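Local coordinates for protein Pcdhgc3 (Mus musculus, PDB 4ZI8) that probably mediates calcium-dependent cell adhesion and may help set up specific neuronal connections, this piece being its first three extracellular cadherin domains, at residues Lys131-Glu136 / Thr223-Asn228; Glu168-Arg173 / Ala184-Glu189; Leu192-Glu197 / Leu261-Asn266; Glu268-Phe273 / Lys315-Asn320. All blocks are in the same frame, centred on the assembly; numbering follows the deposited sequence.

Contact 1. Residues Lys131-Glu136 / Thr223-Asn228; sequences KLEISE and TVLDAN. With CA (calcium ion), chain Q; CA (calcium ion), chain R; CA (calcium ion), chain S.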
# COMPACT_ATOMS: atom_id res chain seq x y z
N LYS B 131 5.98 -10.05 8.90
CA LYS B 131 4.74 -9.28 9.08
C LYS B 131 4.43 -8.43 7.85
O LYS B 131 5.32 -7.87 7.23
CB LYS B 131 4.85 -8.38 10.31
CG LYS B 131 6.04 -7.45 10.26
CD LYS B 131 6.14 -6.51 11.45
CE LYS B 131 7.36 -5.60 11.31
NZ LYS B 131 7.35 -4.47 12.29
N LEU B 132 3.15 -8.35 7.48
CA LEU B 132 2.70 -7.42 6.46
C LEU B 132 1.54 -6.60 7.02
O LEU B 132 0.68 -7.15 7.70
CB LEU B 132 2.24 -8.15 5.21
CG LEU B 132 3.22 -9.02 4.46
CD1 LEU B 132 2.46 -9.93 3.53
CD2 LEU B 132 4.15 -8.13 3.67
N GLU B 133 1.52 -5.30 6.76
CA GLU B 133 0.34 -4.50 7.09
C GLU B 133 -0.37 -4.19 5.79
O GLU B 133 0.22 -3.61 4.89
CB GLU B 133 0.71 -3.23 7.83
CG GLU B 133 1.53 -3.49 9.08
CD GLU B 133 1.69 -2.27 9.97
OE1 GLU B 133 2.18 -2.45 11.11
OE2 GLU B 133 1.34 -1.14 9.55
N ILE B 134 -1.62 -4.61 5.68
CA ILE B 134 -2.33 -4.48 4.42
C ILE B 134 -3.70 -3.81 4.63
O ILE B 134 -4.53 -4.32 5.38
CB ILE B 134 -2.52 -5.85 3.75
CG1 ILE B 134 -1.19 -6.60 3.60
CG2 ILE B 134 -3.20 -5.69 2.39
CD1 ILE B 134 -1.36 -8.00 3.14
N SER B 135 -3.94 -2.68 3.96
CA SER B 135 -5.25 -2.01 4.05
C SER B 135 -6.36 -2.86 3.50
O SER B 135 -6.18 -3.53 2.49
CB SER B 135 -5.23 -0.68 3.30
OG SER B 135 -6.54 -0.11 3.23
N GLU B 136 -7.53 -2.82 4.14
CA GLU B 136 -8.66 -3.58 3.64
C GLU B 136 -9.16 -2.96 2.35
O GLU B 136 -9.99 -3.55 1.66
CB GLU B 136 -9.81 -3.64 4.65
CG GLU B 136 -10.30 -2.26 5.10
CD GLU B 136 -11.54 -2.34 5.98
OE1 GLU B 136 -12.28 -3.35 5.91
OE2 GLU B 136 -11.74 -1.41 6.74
N THR B 223 -1.52 -7.91 9.54
CA THR B 223 -2.40 -6.97 10.21
C THR B 223 -3.26 -6.29 9.15
O THR B 223 -2.74 -5.61 8.25
CB THR B 223 -1.61 -5.92 10.99
OG1 THR B 223 -0.81 -6.59 11.97
CG2 THR B 223 -2.55 -4.93 11.70
N VAL B 224 -4.57 -6.49 9.20
CA VAL B 224 -5.42 -5.75 8.28
C VAL B 224 -5.49 -4.30 8.72
O VAL B 224 -5.75 -4.01 9.89
CB VAL B 224 -6.82 -6.37 8.19
CG1 VAL B 224 -7.69 -5.59 7.18
CG2 VAL B 224 -6.72 -7.84 7.78
N LEU B 225 -5.19 -3.37 7.83
CA LEU B 225 -5.39 -1.96 8.20
C LEU B 225 -6.82 -1.48 7.91
O LEU B 225 -7.33 -1.66 6.80
CB LEU B 225 -4.39 -1.06 7.47
CG LEU B 225 -2.92 -1.39 7.75
CD1 LEU B 225 -2.02 -0.59 6.83
CD2 LEU B 225 -2.61 -1.05 9.21
N ASP B 226 -7.45 -0.88 8.91
CA ASP B 226 -8.79 -0.34 8.76
C ASP B 226 -8.86 0.76 7.70
O ASP B 226 -7.95 1.59 7.59
CB ASP B 226 -9.30 0.23 10.09
CG ASP B 226 -10.71 0.79 9.98
OD1 ASP B 226 -11.61 0.03 9.56
OD2 ASP B 226 -10.94 1.98 10.31
N ALA B 227 -9.93 0.75 6.92
CA ALA B 227 -10.25 1.87 6.06
C ALA B 227 -11.62 2.38 6.47
O ALA B 227 -12.40 1.65 7.10
CB ALA B 227 -10.25 1.46 4.62
N ASN B 228 -11.91 3.63 6.12
CA ASN B 228 -13.18 4.25 6.45
C ASN B 228 -14.24 3.79 5.46
O ASN B 228 -14.66 4.55 4.60
CB ASN B 228 -13.05 5.77 6.42
CG ASN B 228 -14.22 6.49 7.07
OD1 ASN B 228 -14.91 5.95 7.95
ND2 ASN B 228 -14.42 7.74 6.68
CA CA Q . -13.37 -0.22 8.02
CA CA R . -14.61 -3.33 5.89
CA CA S . -16.62 5.45 9.46
O HOH W 1 -6.38 1.70 5.07
O HOH W 2 -15.12 -4.42 3.99
O HOH W 3 -17.01 -2.99 6.22
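Glu136 and the Asp226-Ala227 loop segment close round one calcium ion: Glu136 OE2 lies 2.4 Å from the metal, and Asp226 OD1 and the carbonyl O of Ala227 complete this contact's share of its shell. The same carboxylate bridges two ions, its OE1 binding a second calcium. OE2 also takes the backbone N-H of Ala227 on its anti lone pair, Ala227 N to Glu136 OE2 being 2.8 Å and nearly straight at 172°, which fixes the rotation of the carboxylate against the Ala227 backbone. Glu136 CG sits between its own backbone N and carbonyl carbon (chi1 56°), and from there the extended chain runs beside Ala227 CB. The three oxygens stand close to one another, and the cation probably offsets their mutual repulsion. Behind the site the strands pair in parallel. Glu136 N reaches Leu225 O at 2.9 Å, while Leu225 N donates to Ile134 O at 2.7 Å. On the face of Glu133, Ser135 and Leu225, Leu225 CD1 packs 3.9 Å from Glu133 CB, and a water joins Ser135 OG to Asp226 O; Ser135 OG also bonds to Ala137. Ile134 and Val224 point to the opposite face, where Ile134 rests on Leu192 and Phe144, and Val224 on Trp194. Edge strand 130-135 thus lies alongside strand 215-225, whose other neighbour is strand 199-208.

Contact 2. Residues Glu168-Arg173 / Ala184-Glu189; sequences EYFALR and AELVLE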
# COMPACT_ATOMS: atom_id res chain seq x y z
N GLU B 168 -8.72 -17.86 3.25
CA GLU B 168 -9.80 -17.43 2.37
C GLU B 168 -9.50 -16.17 1.56
O GLU B 168 -10.36 -15.74 0.79
CB GLU B 168 -11.09 -17.25 3.17
CG GLU B 168 -11.16 -16.01 3.98
CD GLU B 168 -12.53 -15.80 4.65
OE1 GLU B 168 -12.66 -16.07 5.86
OE2 GLU B 168 -13.48 -15.36 3.95
N TYR B 169 -8.31 -15.59 1.70
CA TYR B 169 -8.03 -14.30 1.04
C TYR B 169 -6.94 -14.31 -0.03
O TYR B 169 -6.99 -13.51 -0.98
CB TYR B 169 -7.62 -13.26 2.07
CG TYR B 169 -8.61 -13.05 3.20
CD1 TYR B 169 -9.76 -12.28 3.02
CD2 TYR B 169 -8.39 -13.63 4.43
CE1 TYR B 169 -10.65 -12.10 4.05
CE2 TYR B 169 -9.26 -13.46 5.46
CZ TYR B 169 -10.39 -12.70 5.27
OH TYR B 169 -11.25 -12.55 6.33
N PHE B 170 -5.95 -15.17 0.16
CA PHE B 170 -4.71 -15.13 -0.62
C PHE B 170 -4.43 -16.43 -1.38
O PHE B 170 -4.50 -17.53 -0.81
CB PHE B 170 -3.52 -14.85 0.29
CG PHE B 170 -3.56 -13.52 0.99
CD1 PHE B 170 -3.18 -12.36 0.34
CD2 PHE B 170 -3.94 -13.44 2.32
CE1 PHE B 170 -3.19 -11.16 0.98
CE2 PHE B 170 -3.97 -12.23 2.96
CZ PHE B 170 -3.58 -11.08 2.29
N ALA B 171 -4.09 -16.32 -2.66
CA ALA B 171 -3.47 -17.44 -3.36
C ALA B 171 -1.95 -17.24 -3.34
O ALA B 171 -1.47 -16.16 -2.99
CB ALA B 171 -3.98 -17.57 -4.79
N LEU B 172 -1.21 -18.29 -3.69
CA LEU B 172 0.25 -18.22 -3.74
C LEU B 172 0.74 -18.34 -5.17
O LEU B 172 0.24 -19.18 -5.92
CB LEU B 172 0.89 -19.34 -2.91
CG LEU B 172 2.35 -19.08 -2.52
CD1 LEU B 172 2.43 -17.92 -1.53
CD2 LEU B 172 3.03 -20.33 -1.92
N ARG B 173 1.69 -17.50 -5.57
CA ARG B 173 2.43 -17.76 -6.82
C ARG B 173 3.88 -18.02 -6.54
O ARG B 173 4.45 -17.40 -5.65
CB ARG B 173 2.30 -16.60 -7.78
CG ARG B 173 0.90 -16.37 -8.12
CD ARG B 173 0.75 -15.45 -9.25
NE ARG B 173 -0.66 -15.37 -9.58
CZ ARG B 173 -1.16 -14.52 -10.47
NH1 ARG B 173 -0.34 -13.69 -11.10
NH2 ARG B 173 -2.45 -14.52 -10.73
N ALA B 184 8.14 -16.83 -3.44
CA ALA B 184 6.70 -16.84 -3.48
C ALA B 184 6.14 -15.41 -3.31
O ALA B 184 6.81 -14.54 -2.75
CB ALA B 184 6.17 -17.76 -2.40
N GLU B 185 4.94 -15.17 -3.81
CA GLU B 185 4.23 -13.94 -3.48
C GLU B 185 2.80 -14.27 -3.16
O GLU B 185 2.22 -15.17 -3.77
CB GLU B 185 4.30 -12.93 -4.62
CG GLU B 185 3.76 -13.43 -5.95
CD GLU B 185 4.03 -12.46 -7.10
OE1 GLU B 185 4.66 -11.40 -6.87
OE2 GLU B 185 3.62 -12.77 -8.25
N LEU B 186 2.23 -13.60 -2.17
CA LEU B 186 0.80 -13.69 -1.97
C LEU B 186 0.10 -12.94 -3.07
O LEU B 186 0.58 -11.91 -3.52
CB LEU B 186 0.36 -13.09 -0.64
CG LEU B 186 0.95 -13.68 0.62
CD1 LEU B 186 0.43 -12.80 1.73
CD2 LEU B 186 0.51 -15.10 0.80
N VAL B 187 -1.04 -13.45 -3.50
CA VAL B 187 -1.89 -12.71 -4.40
C VAL B 187 -3.21 -12.52 -3.70
O VAL B 187 -3.86 -13.50 -3.32
CB VAL B 187 -2.11 -13.43 -5.72
CG1 VAL B 187 -3.08 -12.63 -6.60
CG2 VAL B 187 -0.77 -13.66 -6.41
N LEU B 188 -3.63 -11.26 -3.56
CA LEU B 188 -4.89 -10.99 -2.86
C LEU B 188 -6.05 -11.36 -3.78
O LEU B 188 -6.24 -10.73 -4.82
CB LEU B 188 -4.95 -9.53 -2.44
CG LEU B 188 -6.18 -9.16 -1.61
CD1 LEU B 188 -6.11 -9.82 -0.22
CD2 LEU B 188 -6.30 -7.64 -1.50
N GLU B 189 -6.79 -12.40 -3.40
CA GLU B 189 -7.84 -12.96 -4.25
C GLU B 189 -9.23 -12.49 -3.84
O GLU B 189 -10.10 -12.34 -4.69
CB GLU B 189 -7.79 -14.49 -4.20
CG GLU B 189 -6.52 -15.05 -4.69
CD GLU B 189 -6.69 -15.71 -6.01
OE1 GLU B 189 -7.82 -16.17 -6.29
OE2 GLU B 189 -5.71 -15.76 -6.79
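Phe170 lies between Leu186 and Leu188 at the apolar centre. Leu186 CD1 stands over one face of the ring, offset toward its rim, 4.0 Å from the centroid of the Phe170 ring in a CH-pi contact. Leu188 CD1 comes in obliquely, 3.4 Å from Phe170 CE1; with its CG anti to the backbone N (chi1 -176°), Leu188 carries this methyl back to the ring. Farther along the same face, Leu172 CD1 touches Ala184 CB at 3.8 Å, and strands 199-208 and 159-164 pack against this side. Backbone bonds tie the strands in antiparallel register: the hydrogen-bonded pairs are Ala171 with Val187 and Arg173 with Glu185, and Glu189 N to Tyr169 O, 2.7 Å, closes the end. On the other face, the extended Arg173 crosses Val187, whose CG2 lies 3.6 Å from Arg173 NE. The carboxylate of Glu185 bonds instead to Arg143 and Gln175, its OE2 5.0 Å from Arg173 NH1. Glu189, bent at chi2, lays its carboxylate against Ala171 CB. Strands 170-176 and 182-188 form a beta hairpin that, with strand 143-145, makes one sheet of the cadherin beta sandwich, Phe170 and the leucines turned to the core and Arg173, Glu185 and Val187 on the opposite face.

Contact 3. Residues Leu192-Glu197 / Leu261-Asn266; sequences LDWERE and LDEGLN. With CA (calcium ion), chain Q; CA (calcium ion), chain S; CA (calcium ion), chain R.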
# COMPACT_ATOMS: atom_id res chain seq x y z
N LEU B 192 -9.75 -8.00 1.84
CA LEU B 192 -9.71 -8.08 3.30
C LEU B 192 -10.84 -7.23 3.86
O LEU B 192 -11.35 -6.34 3.17
CB LEU B 192 -8.37 -7.61 3.85
CG LEU B 192 -7.14 -8.36 3.36
CD1 LEU B 192 -5.89 -7.65 3.84
CD2 LEU B 192 -7.18 -9.79 3.86
N ASP B 193 -11.19 -7.47 5.12
CA ASP B 193 -12.27 -6.74 5.76
C ASP B 193 -11.94 -6.60 7.23
O ASP B 193 -12.08 -7.55 7.98
CB ASP B 193 -13.61 -7.43 5.58
CG ASP B 193 -14.76 -6.64 6.21
OD1 ASP B 193 -14.56 -5.49 6.63
OD2 ASP B 193 -15.88 -7.16 6.26
N TRP B 194 -11.51 -5.40 7.65
CA TRP B 194 -11.07 -5.18 9.03
C TRP B 194 -12.18 -5.45 10.02
O TRP B 194 -11.91 -5.96 11.13
CB TRP B 194 -10.57 -3.74 9.23
CG TRP B 194 -10.01 -3.52 10.62
CD1 TRP B 194 -8.70 -3.62 11.01
CD2 TRP B 194 -10.75 -3.19 11.80
NE1 TRP B 194 -8.58 -3.37 12.36
CE2 TRP B 194 -9.83 -3.11 12.87
CE3 TRP B 194 -12.11 -2.97 12.06
CZ2 TRP B 194 -10.21 -2.81 14.17
CZ3 TRP B 194 -12.50 -2.66 13.36
CH2 TRP B 194 -11.54 -2.60 14.40
N GLU B 195 -13.40 -5.11 9.62
CA GLU B 195 -14.54 -5.24 10.51
C GLU B 195 -14.82 -6.70 10.83
O GLU B 195 -15.34 -7.00 11.89
CB GLU B 195 -15.79 -4.60 9.91
CG GLU B 195 -15.84 -3.07 10.04
CD GLU B 195 -14.89 -2.36 9.09
OE1 GLU B 195 -14.58 -2.92 8.03
OE2 GLU B 195 -14.45 -1.22 9.40
N ARG B 196 -14.46 -7.60 9.92
CA ARG B 196 -14.79 -9.00 10.09
C ARG B 196 -13.58 -9.80 10.63
O ARG B 196 -13.70 -10.54 11.59
CB ARG B 196 -15.29 -9.57 8.76
CG ARG B 196 -15.39 -11.09 8.70
CD ARG B 196 -15.84 -11.57 7.31
NE ARG B 196 -15.89 -13.03 7.21
CZ ARG B 196 -14.96 -13.78 6.60
NH1 ARG B 196 -13.91 -13.21 6.03
NH2 ARG B 196 -15.10 -15.10 6.57
N GLU B 197 -12.41 -9.61 10.03
CA GLU B 197 -11.21 -10.27 10.50
C GLU B 197 -10.04 -9.29 10.43
O GLU B 197 -9.50 -9.05 9.35
CB GLU B 197 -10.94 -11.53 9.66
CG GLU B 197 -10.00 -12.52 10.33
CD GLU B 197 -9.75 -13.77 9.49
OE1 GLU B 197 -10.42 -13.94 8.44
OE2 GLU B 197 -8.87 -14.59 9.89
N LEU B 261 -18.98 1.59 12.46
CA LEU B 261 -18.32 0.31 12.65
C LEU B 261 -16.81 0.38 12.48
O LEU B 261 -16.10 -0.60 12.79
CB LEU B 261 -18.90 -0.73 11.70
CG LEU B 261 -20.29 -1.23 12.08
CD1 LEU B 261 -20.79 -2.22 11.03
CD2 LEU B 261 -20.24 -1.92 13.43
N ASP B 262 -16.29 1.49 11.98
CA ASP B 262 -14.86 1.58 11.71
C ASP B 262 -14.03 1.82 12.97
O ASP B 262 -14.56 2.08 14.05
CB ASP B 262 -14.56 2.68 10.71
CG ASP B 262 -15.12 2.41 9.34
OD1 ASP B 262 -15.02 1.29 8.80
OD2 ASP B 262 -15.63 3.37 8.76
N GLU B 263 -12.71 1.73 12.81
CA GLU B 263 -11.77 1.85 13.91
C GLU B 263 -11.25 3.27 14.11
O GLU B 263 -11.06 4.00 13.14
CB GLU B 263 -10.58 0.91 13.68
CG GLU B 263 -9.46 1.07 14.65
CD GLU B 263 -8.28 0.19 14.29
OE1 GLU B 263 -7.64 0.45 13.25
OE2 GLU B 263 -8.00 -0.76 15.05
N GLY B 264 -11.00 3.63 15.36
CA GLY B 264 -10.32 4.87 15.68
C GLY B 264 -11.03 6.08 15.12
O GLY B 264 -12.24 6.21 15.29
N LEU B 265 -10.30 6.93 14.41
CA LEU B 265 -10.88 8.16 13.87
C LEU B 265 -11.96 7.85 12.85
O LEU B 265 -12.96 8.59 12.74
CB LEU B 265 -9.80 9.04 13.23
CG LEU B 265 -8.71 9.58 14.18
CD1 LEU B 265 -7.49 10.07 13.39
CD2 LEU B 265 -9.25 10.69 15.03
N ASN B 266 -11.74 6.79 12.09
CA ASN B 266 -12.68 6.35 11.08
C ASN B 266 -14.05 6.04 11.68
O ASN B 266 -15.05 5.98 10.98
CB ASN B 266 -12.16 5.13 10.35
CG ASN B 266 -10.91 5.40 9.51
OD1 ASN B 266 -10.72 6.50 8.97
ND2 ASN B 266 -10.07 4.38 9.37
CA CA Q . -13.37 -0.22 8.02
CA CA S . -16.62 5.45 9.46
CA CA R . -14.61 -3.33 5.89
O HOH W 2 -15.12 -4.42 3.99
O HOH W 3 -17.01 -2.99 6.22
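Glu195 leads from one cadherin domain toward Asp262 of the next, and a calcium ion joins them. Its CB carries a chain bent at chi2 (74°), and CG packs 3.7 Å from Leu261 O. The carboxylate then bridges two ions: Glu195 OE1 is 2.2 Å from one calcium, which Asp193 OD1 and two waters also bind, and OE2 holds the second. Asp262 OD1 binds that second ion too, the two carboxylates turned 66° apart; both oxygens ligate the same cation, which probably offsets their repulsion. Asp262 OD2 reaches a third calcium, 2.4 Å away, to which Asn266 gives its backbone O. Asp193 OD1 accepts the N-H of Glu195 in a long, bent bond, an Asx turn. Beside the ions, Glu263 CB lies over a face of the indole, 3.9 Å from the centroid of the Trp194 six-membered ring, and the glutamate crosses it at about a right angle, bringing OE2 to 3.1 Å from Trp194 CZ2. An alanine in place of Trp194 is likely to leave Glu263 without the surface its CB lies on, its chain freer to turn. The loop between strands 182-188 and 199-208 thereby meets the loop between strands 252-259 and 269-273, at the end of strand 215-225 where the chain passes into the linker to the next domain.

Contact 4. Residues Glu268-Phe273 / Lys315-Asn320; sequences EIVYSF and KDKGAN. With CA (calcium ion), chain S.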
# COMPACT_ATOMS: atom_id res chain seq x y z
N GLU B 268 -14.93 7.49 14.85
CA GLU B 268 -15.21 8.47 15.90
C GLU B 268 -16.16 9.54 15.40
O GLU B 268 -15.87 10.24 14.42
CB GLU B 268 -13.93 9.12 16.38
CG GLU B 268 -14.15 10.16 17.45
CD GLU B 268 -12.85 10.68 18.01
OE1 GLU B 268 -11.79 10.11 17.65
OE2 GLU B 268 -12.88 11.63 18.81
N ILE B 269 -17.27 9.72 16.09
CA ILE B 269 -18.35 10.53 15.54
C ILE B 269 -18.40 11.95 16.07
O ILE B 269 -18.20 12.20 17.29
CB ILE B 269 -19.68 9.83 15.79
CG1 ILE B 269 -19.82 8.73 14.73
CG2 ILE B 269 -20.86 10.81 15.70
CD1 ILE B 269 -20.58 7.56 15.21
N VAL B 270 -18.59 12.88 15.13
CA VAL B 270 -18.80 14.29 15.42
C VAL B 270 -20.23 14.71 15.05
O VAL B 270 -20.67 14.47 13.92
CB VAL B 270 -17.84 15.19 14.62
CG1 VAL B 270 -18.14 16.68 14.90
CG2 VAL B 270 -16.42 14.85 14.93
N TYR B 271 -20.94 15.33 15.99
CA TYR B 271 -22.30 15.78 15.73
C TYR B 271 -22.32 17.27 15.41
O TYR B 271 -21.66 18.04 16.08
CB TYR B 271 -23.21 15.51 16.93
CG TYR B 271 -23.31 14.05 17.29
CD1 TYR B 271 -24.10 13.19 16.53
CD2 TYR B 271 -22.61 13.52 18.37
CE1 TYR B 271 -24.20 11.86 16.84
CE2 TYR B 271 -22.70 12.17 18.70
CZ TYR B 271 -23.50 11.34 17.92
OH TYR B 271 -23.62 10.00 18.21
N SER B 272 -23.10 17.67 14.41
CA SER B 272 -23.19 19.08 14.06
C SER B 272 -24.56 19.36 13.50
O SER B 272 -25.29 18.42 13.14
CB SER B 272 -22.10 19.48 13.06
OG SER B 272 -22.27 18.80 11.83
N PHE B 273 -24.93 20.64 13.45
CA PHE B 273 -26.15 21.03 12.78
C PHE B 273 -25.98 20.83 11.29
O PHE B 273 -25.00 21.28 10.70
CB PHE B 273 -26.50 22.49 13.09
CG PHE B 273 -26.97 22.72 14.50
CD1 PHE B 273 -28.12 22.11 14.96
CD2 PHE B 273 -26.25 23.53 15.36
CE1 PHE B 273 -28.56 22.32 16.29
CE2 PHE B 273 -26.68 23.75 16.66
CZ PHE B 273 -27.83 23.15 17.13
N LYS B 315 -20.85 12.79 11.41
CA LYS B 315 -19.76 12.46 10.49
C LYS B 315 -18.60 11.92 11.29
O LYS B 315 -18.36 12.36 12.43
CB LYS B 315 -19.33 13.69 9.67
CG LYS B 315 -20.16 13.91 8.38
CD LYS B 315 -19.41 14.70 7.31
CE LYS B 315 -20.19 14.72 5.97
NZ LYS B 315 -19.67 15.64 4.91
N ASP B 316 -17.88 10.96 10.73
CA ASP B 316 -16.73 10.41 11.45
C ASP B 316 -15.53 11.30 11.15
O ASP B 316 -15.65 12.28 10.42
CB ASP B 316 -16.45 8.94 11.09
CG ASP B 316 -16.27 8.70 9.60
OD1 ASP B 316 -15.47 9.42 8.96
OD2 ASP B 316 -16.95 7.79 9.07
N LYS B 317 -14.37 10.97 11.74
CA LYS B 317 -13.15 11.74 11.51
C LYS B 317 -12.20 11.06 10.52
O LYS B 317 -11.00 11.33 10.51
CB LYS B 317 -12.42 11.97 12.84
CG LYS B 317 -13.25 12.75 13.86
CD LYS B 317 -12.51 12.90 15.18
CE LYS B 317 -13.28 13.76 16.15
NZ LYS B 317 -12.51 14.22 17.36
N GLY B 318 -12.74 10.18 9.68
CA GLY B 318 -11.93 9.46 8.71
C GLY B 318 -11.95 10.09 7.33
O GLY B 318 -12.60 11.11 7.12
N ALA B 319 -11.25 9.46 6.38
CA ALA B 319 -11.17 9.95 5.02
C ALA B 319 -12.50 9.77 4.31
O ALA B 319 -13.20 8.78 4.54
CB ALA B 319 -10.07 9.22 4.25
N ASN B 320 -12.85 10.74 3.47
CA ASN B 320 -14.08 10.69 2.69
C ASN B 320 -15.29 10.37 3.55
O ASN B 320 -16.02 9.41 3.26
CB ASN B 320 -13.96 9.66 1.57
CG ASN B 320 -15.09 9.76 0.55
OD1 ASN B 320 -15.72 10.81 0.41
ND2 ASN B 320 -15.37 8.66 -0.15
CA CA S . -16.62 5.45 9.46
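At the calcium-binding end of the third cadherin domain, edge strand 269-273 pairs with strand 307-316 near Lys315 and Asp316, the second of these a metal ligand. Val270 and Lys315 form an antiparallel hydrogen-bonded pair, Val270 N to Lys315 O at 2.8 Å and Lys315 N to Val270 O at 3.0 Å. One residue on, Asp316 CA passes 3.1 Å from Glu268 O in a CA-H...O contact. The outer edge is carried by Lys317 and Glu268, two extended chains that cross each other. Lys317 NZ forms a salt bridge with Glu268 OE2, 3.0 Å long, and comes from above the carboxylate plane (69° out of it), while the lysine CD and CE lie against the glutamate CG and CD. Lys317 CE also meets Val270 CG2 at 3.5 Å, the valine crossing the lysine chain at about a right angle. Were Glu268 shortened to alanine, the Lys317 ammonium would probably lose this counter-charge and its methylenes the glutamate chain they lie against, setting the lysine free to swing. The end of the Asp316 side chain leads away from the 268-273 segment: a chi1 of 55° tucks CG over the backbone and takes OD2 to a calcium ion 2.4 Å away. Asp316 OD1 accepts Gly318 N at 2.9 Å, an Asx turn, and probably also bonds to Asn228. Farther on, Asn320 bonds to Arg177 of the second subunit. The aspartate ligand, joined on its ion by Asp260 and Asp262 and by Asn228 of the preceding linker, is characteristic of the calcium site between successive cadherin domains.

In the fold
Contact 2 is the buried one, a hairpin whose chemistry is aromatic and aliphatic, and it touches contact 1 through Ile134 on Phe170 and Leu132 on Leu186. Contact 1 is partly buried, half sheet and half metal site; contacts 3 and 4 lie at the surface. Contacts 1 and 3 share all three calcium ions, and probable hydrogen bonds join Glu136 OE1 to Trp194 N and Asp226 OD2 to Asn266 ND2. Contact 4 belongs to the next cadherin domain, shares one calcium with both, and adds a surface salt bridge to its single metal ligand. Contacts 2 and 4 do not touch, their nearest atoms about 18 Å apart. Chemistry thus shifts from apolar packing within a domain to carboxylates and calcium at the junction.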